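Local coordinates for histidine-rich glycoprotein (Oryctolagus cuniculus, PDB 4CCV) that serves as a plasma adapter protein, binding heme, heparin, heparan sulfate, thrombospondin, plasminogen and divalent metal ions, and is implicated in regulating coagulation, fibrinolysis, cell adhesion and angiogenesis, at residues 13-17 with 89-93; 52-58 with 77-83. One frame throughout, in Å; residues are numbered along the deposited sequence.

In the fold
Both contacts belong to the second cystatin domain of the protein, in which an antiparallel sheet carries the helix 15-27 across one face. Their centres lie about 10 Å apart. Along the chain, segment 13-17 comes first, both strands of interaction 2 follow, and segment 89-93 closes the series, so the partners of interaction 1 flank the hairpin of strands 51-62 and 73-84 in sequence. Interaction 2 zips up that hairpin inside the sheet; interaction 1 joins the start of the helix to the loop leading into strand 95-104. The two meet where F14 packs on Y54 and where L90 and P93 touch F83, so the helix start and the loop pack on the same face of the sheet, as in the cystatin fold, where the sheet wraps a helix.

Interaction 1 (13-17 with 89-93); sequences PFRKS and NLENP
The ammonium group of K16 reaches one carboxylate oxygen of E91, NZ to OE2 at 3.1 Å, in a salt bridge between two exposed residues. The lysine chain leaves the helix extended and then bends twice, at chi3 and chi4, which turns NZ toward the loop; E91 starts out pointing away and folds back at chi2 to meet it, the two side chains crossing at about a right angle. Beneath this bridge the contact is apolar. L90 sets its CD1 methyl over one face of the F14 ring, 3.7 Å from the centroid and 20° off the ring normal, a CH-pi contact displaced toward the rim. L90 CD2 follows, 3.8 Å from F14 CE1. In this cystatin domain F14, just before helix 15-27, and L90, in the loop before strand 95-104, thus pack together on the sheet. P13 borders the same methyl, its carbonyl O 3.6 Å from L90 CD1. Within the loop, N89 forms an Asx turn, its OD1 accepting from E91 N at 2.9 Å with the donor 39° out of the carbonyl plane, a local bond that turns the backbone around L90, whose side chain points toward 13-17.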
loop_
_atom_site.group_PDB
_atom_site.type_symbol
_atom_site.label_atom_id
_atom_site.label_comp_id
_atom_site.label_asym_id
_atom_site.label_seq_id
_atom_site.Cartn_x
_atom_site.Cartn_y
_atom_site.Cartn_z
ATOM N N PRO A 13 6.539 11.371 3.718
ATOM C CA PRO A 13 6.864 11.605 2.306
ATOM C C PRO A 13 6.501 10.457 1.325
ATOM O O PRO A 13 6.595 10.648 0.103
ATOM C CB PRO A 13 8.378 11.843 2.339
ATOM C CG PRO A 13 8.681 12.246 3.747
ATOM C CD PRO A 13 7.750 11.362 4.540
ATOM N N PHE A 14 6.071 9.294 1.854
ATOM C CA PHE A 14 5.693 8.156 1.021
ATOM C C PHE A 14 4.189 8.103 0.845
ATOM O O PHE A 14 3.690 7.242 0.143
ATOM C CB PHE A 14 6.277 6.879 1.602
ATOM C CG PHE A 14 7.761 6.820 1.433
ATOM C CD1 PHE A 14 8.312 6.322 0.264
ATOM C CD2 PHE A 14 8.590 7.365 2.381
ATOM C CE1 PHE A 14 9.696 6.294 0.096
ATOM C CE2 PHE A 14 9.965 7.395 2.203
ATOM C CZ PHE A 14 10.522 6.861 1.056
ATOM N N ARG A 15 3.471 9.056 1.433
ATOM C CA ARG A 15 2.028 9.015 1.359
ATOM C C ARG A 15 1.512 9.171 -0.050
ATOM O O ARG A 15 0.635 8.440 -0.479
ATOM C CB ARG A 15 1.332 10.052 2.271
ATOM C CG ARG A 15 -0.138 9.662 2.367
ATOM C CD ARG A 15 -0.945 10.500 3.362
ATOM N NE ARG A 15 -2.306 9.964 3.338
ATOM C CZ ARG A 15 -2.814 9.123 4.231
ATOM N NH1 ARG A 15 -2.114 8.743 5.301
ATOM N NH2 ARG A 15 -4.057 8.696 4.059
ATOM N N LYS A 16 2.102 10.085 -0.798
ATOM C CA LYS A 16 1.686 10.305 -2.164
ATOM C C LYS A 16 1.976 9.072 -3.043
ATOM O O LYS A 16 1.224 8.759 -4.001
ATOM C CB LYS A 16 2.413 11.554 -2.664
ATOM C CG LYS A 16 2.373 11.786 -4.151
ATOM C CD LYS A 16 3.378 12.879 -4.602
ATOM C CE LYS A 16 4.865 12.457 -4.402
ATOM N NZ LYS A 16 5.318 11.185 -5.086
ATOM N N SER A 17 3.086 8.409 -2.731
ATOM C CA SER A 17 3.468 7.207 -3.440
ATOM C C SER A 17 2.386 6.114 -3.202
ATOM O O SER A 17 2.049 5.323 -4.116
ATOM C CB SER A 17 4.871 6.758 -3.015
ATOM O OG SER A 17 5.926 7.675 -3.418
ATOM N N ASN A 89 14.540 12.421 -6.120
ATOM C CA ASN A 89 13.358 12.442 -5.287
ATOM C C ASN A 89 12.523 11.196 -5.543
ATOM O O ASN A 89 12.893 10.345 -6.343
ATOM C CB ASN A 89 12.550 13.710 -5.588
ATOM C CG ASN A 89 12.087 13.802 -7.039
ATOM O OD1 ASN A 89 11.642 12.818 -7.697
ATOM N ND2 ASN A 89 12.163 15.005 -7.553
ATOM N N LEU A 90 11.363 11.132 -4.905
ATOM C CA LEU A 90 10.492 9.951 -4.939
ATOM C C LEU A 90 9.500 9.950 -6.057
ATOM O O LEU A 90 8.739 9.002 -6.171
ATOM C CB LEU A 90 9.690 9.873 -3.622
ATOM C CG LEU A 90 10.592 9.633 -2.419
ATOM C CD1 LEU A 90 9.835 9.669 -1.100
ATOM C CD2 LEU A 90 11.365 8.327 -2.631
ATOM N N GLU A 91 9.495 10.992 -6.890
ATOM C CA GLU A 91 8.382 11.228 -7.801
ATOM C C GLU A 91 8.273 10.292 -8.985
ATOM O O GLU A 91 7.188 10.172 -9.547
ATOM C CB GLU A 91 8.424 12.637 -8.383
ATOM C CG GLU A 91 8.611 13.717 -7.361
ATOM C CD GLU A 91 7.472 13.754 -6.369
ATOM O OE1 GLU A 91 6.402 14.296 -6.746
ATOM O OE2 GLU A 91 7.658 13.243 -5.220
ATOM N N ASN A 92 9.367 9.661 -9.398
ATOM C CA ASN A 92 9.404 9.038 -10.707
ATOM C C ASN A 92 10.077 7.661 -10.699
ATOM O O ASN A 92 11.091 7.416 -11.353
ATOM C CB ASN A 92 10.089 10.014 -11.665
ATOM C CG ASN A 92 9.289 11.277 -11.848
ATOM O OD1 ASN A 92 9.652 12.367 -11.369
ATOM N ND2 ASN A 92 8.151 11.139 -12.501
ATOM N N PRO A 93 9.486 6.731 -9.974
ATOM C CA PRO A 93 10.028 5.373 -10.072
ATOM C C PRO A 93 10.016 4.808 -11.480
ATOM O O PRO A 93 9.152 5.153 -12.287
ATOM C CB PRO A 93 9.143 4.567 -9.114
ATOM C CG PRO A 93 7.869 5.297 -9.076
ATOM C CD PRO A 93 8.246 6.788 -9.165
#

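Interaction 2 (52-58 with 77-83); sequences TNYYVDF and CRADLSF
Strands 52-58 and 77-83 run antiparallel, the axes of the two segments approaching to 4.6 Å, in a regular ladder whose hydrogen-bonded pairs are T52 with F83, Y54 with L81, V56 with A79 and F58 with C77. The residues between them carry the polar chemistry. R78 grips D57 side-on: NE donates to OD1 at 2.7 Å and NH2 to OD2 at 2.9 Å, each oxygen using its syn lone pair, with carboxylate and guanidinium only 7° from coplanar. A bend at chi3 (-77°) brings the edge of the guanidinium alongside the D57 carboxylate, with Y55 CB over one of its faces, and R42 of the neighbouring strand adds a second salt bridge to D57 OD2. Further along, N53 ND2 donates to the syn lone pair of D80 OD1 at 2.7 Å, while the Y55 ring lies beside D80, its CE1 3.4 Å from D80 CG.

The other face, under helix 15-27, is mainly apolar. F58 CG sits between its backbone N and carbonyl carbon (chi1 64°), and C77 CB lies over one face of the F58 ring, 3.7 Å from its centroid, a CH-pi contact; C77 SG lies obliquely to the ring and forms the disulfide with C100. V56 CG2 meets L81 CD1 at 3.6 Å, and the Y54 and F83 rings come together obliquely, CD1 to CD2. Two in-plane bonds hold the carboxylate of D57 coplanar with the guanidinium, edge to edge, and the nearby positive charges of R78 and R42 would probably stabilise its ionised form.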
loop_
_atom_site.group_PDB
_atom_site.type_symbol
_atom_site.label_atom_id
_atom_site.label_comp_id
_atom_site.label_asym_id
_atom_site.label_seq_id
_atom_site.Cartn_x
_atom_site.Cartn_y
_atom_site.Cartn_z
ATOM N N THR A 52 17.463 1.162 -6.252
ATOM C CA THR A 52 17.017 1.337 -4.915
ATOM C C THR A 52 15.506 1.026 -4.913
ATOM O O THR A 52 14.736 1.649 -5.635
ATOM C CB THR A 52 17.394 2.747 -4.451
ATOM O OG1 THR A 52 18.817 2.768 -4.376
ATOM C CG2 THR A 52 16.877 3.028 -3.050
ATOM N N ASN A 53 15.122 0.011 -4.156
ATOM C CA ASN A 53 13.712 -0.329 -3.971
ATOM C C ASN A 53 13.183 0.173 -2.646
ATOM O O ASN A 53 13.828 0.005 -1.605
ATOM C CB ASN A 53 13.541 -1.848 -4.117
ATOM C CG ASN A 53 13.728 -2.314 -5.540
ATOM O OD1 ASN A 53 14.837 -2.613 -6.020
ATOM N ND2 ASN A 53 12.662 -2.377 -6.233
ATOM N N TYR A 54 12.006 0.794 -2.658
ATOM C CA TYR A 54 11.284 1.150 -1.416
ATOM C C TYR A 54 10.031 0.343 -1.381
ATOM O O TYR A 54 9.317 0.301 -2.370
ATOM C CB TYR A 54 10.886 2.642 -1.354
ATOM C CG TYR A 54 12.054 3.572 -1.244
ATOM C CD1 TYR A 54 12.738 3.958 -2.381
ATOM C CD2 TYR A 54 12.507 4.026 -0.014
ATOM C CE1 TYR A 54 13.838 4.798 -2.308
ATOM C CE2 TYR A 54 13.619 4.856 0.085
ATOM C CZ TYR A 54 14.267 5.261 -1.081
ATOM O OH TYR A 54 15.373 6.058 -1.061
ATOM N N TYR A 55 9.780 -0.300 -0.248
ATOM C CA TYR A 55 8.607 -1.139 -0.043
ATOM C C TYR A 55 7.737 -0.378 0.924
ATOM O O TYR A 55 8.109 -0.144 2.093
ATOM C CB TYR A 55 8.976 -2.548 0.461
ATOM C CG TYR A 55 9.839 -3.281 -0.573
ATOM C CD1 TYR A 55 9.263 -4.010 -1.611
ATOM C CD2 TYR A 55 11.219 -3.241 -0.514
ATOM C CE1 TYR A 55 10.063 -4.679 -2.550
ATOM C CE2 TYR A 55 12.019 -3.888 -1.465
ATOM C CZ TYR A 55 11.434 -4.629 -2.462
ATOM O OH TYR A 55 12.226 -5.249 -3.445
ATOM N N VAL A 56 6.652 0.160 0.379
ATOM C CA VAL A 56 5.786 1.047 1.128
ATOM C C VAL A 56 4.607 0.204 1.541
ATOM O O VAL A 56 3.852 -0.189 0.664
ATOM C CB VAL A 56 5.290 2.204 0.272
ATOM C CG1 VAL A 56 4.364 3.111 1.081
ATOM C CG2 VAL A 56 6.473 3.017 -0.224
ATOM N N ASP A 57 4.448 -0.043 2.853
ATOM C CA ASP A 57 3.388 -0.904 3.417
ATOM C C ASP A 57 2.345 0.044 3.966
ATOM O O ASP A 57 2.679 0.912 4.758
ATOM C CB ASP A 57 3.874 -1.792 4.577
ATOM C CG ASP A 57 4.925 -2.826 4.152
ATOM O OD1 ASP A 57 4.897 -3.143 2.973
ATOM O OD2 ASP A 57 5.779 -3.285 4.947
ATOM N N PHE A 58 1.120 -0.105 3.498
ATOM C CA PHE A 58 0.050 0.839 3.811
ATOM C C PHE A 58 -1.288 0.165 4.035
ATOM O O PHE A 58 -1.525 -0.936 3.507
ATOM C CB PHE A 58 -0.018 2.026 2.805
ATOM C CG PHE A 58 -0.340 1.671 1.405
ATOM C CD1 PHE A 58 0.662 1.294 0.522
ATOM C CD2 PHE A 58 -1.626 1.767 0.926
ATOM C CE1 PHE A 58 0.371 1.040 -0.801
ATOM C CE2 PHE A 58 -1.933 1.476 -0.387
ATOM C CZ PHE A 58 -0.909 1.153 -1.268
ATOM N N CYS A 77 -1.690 -3.168 1.761
ATOM C CA CYS A 77 -1.020 -3.194 0.488
ATOM C C CYS A 77 0.469 -3.008 0.700
ATOM O O CYS A 77 0.916 -2.390 1.675
ATOM C CB CYS A 77 -1.516 -2.117 -0.478
ATOM S SG CYS A 77 -3.295 -2.105 -0.789
ATOM N N ARG A 78 1.235 -3.567 -0.235
ATOM C CA ARG A 78 2.645 -3.256 -0.355
ATOM C C ARG A 78 2.875 -2.784 -1.780
ATOM O O ARG A 78 2.506 -3.476 -2.715
ATOM C CB ARG A 78 3.541 -4.484 -0.074
ATOM C CG ARG A 78 5.003 -4.225 -0.426
ATOM C CD ARG A 78 5.993 -5.256 0.096
ATOM N NE ARG A 78 6.214 -5.015 1.517
ATOM C CZ ARG A 78 7.096 -5.672 2.264
ATOM N NH1 ARG A 78 7.815 -6.669 1.759
ATOM N NH2 ARG A 78 7.225 -5.379 3.554
ATOM N N ALA A 79 3.511 -1.625 -1.912
ATOM C CA ALA A 79 3.985 -1.106 -3.169
ATOM C C ALA A 79 5.494 -1.164 -3.196
ATOM O O ALA A 79 6.193 -0.583 -2.361
ATOM C CB ALA A 79 3.509 0.329 -3.399
ATOM N N ASP A 80 6.000 -1.782 -4.233
ATOM C CA ASP A 80 7.427 -1.873 -4.429
ATOM C C ASP A 80 7.782 -0.794 -5.433
ATOM O O ASP A 80 7.484 -0.961 -6.620
ATOM C CB ASP A 80 7.823 -3.241 -4.963
ATOM C CG ASP A 80 9.275 -3.274 -5.513
ATOM O OD1 ASP A 80 10.085 -2.304 -5.331
ATOM O OD2 ASP A 80 9.596 -4.272 -6.176
ATOM N N LEU A 81 8.462 0.261 -5.005
ATOM C CA LEU A 81 8.885 1.327 -5.948
ATOM C C LEU A 81 10.378 1.160 -6.266
ATOM O O LEU A 81 11.229 1.126 -5.370
ATOM C CB LEU A 81 8.675 2.711 -5.348
ATOM C CG LEU A 81 7.336 2.894 -4.595
ATOM C CD1 LEU A 81 7.364 4.053 -3.583
ATOM C CD2 LEU A 81 6.246 3.121 -5.572
ATOM N N SER A 82 10.664 0.992 -7.540
ATOM C CA SER A 82 12.007 0.767 -7.974
ATOM C C SER A 82 12.565 2.017 -8.649
ATOM O O SER A 82 11.996 2.537 -9.614
ATOM C CB SER A 82 12.019 -0.411 -8.945
ATOM O OG SER A 82 13.332 -0.698 -9.292
ATOM N N PHE A 83 13.674 2.497 -8.121
ATOM C CA PHE A 83 14.271 3.747 -8.554
ATOM C C PHE A 83 15.671 3.555 -9.122
ATOM O O PHE A 83 16.517 2.808 -8.611
ATOM C CB PHE A 83 14.390 4.792 -7.418
ATOM C CG PHE A 83 13.079 5.342 -6.971
ATOM C CD1 PHE A 83 12.537 6.474 -7.584
ATOM C CD2 PHE A 83 12.361 4.720 -5.922
ATOM C CE1 PHE A 83 11.314 6.972 -7.174
ATOM C CE2 PHE A 83 11.141 5.217 -5.528
ATOM C CZ PHE A 83 10.624 6.350 -6.133
#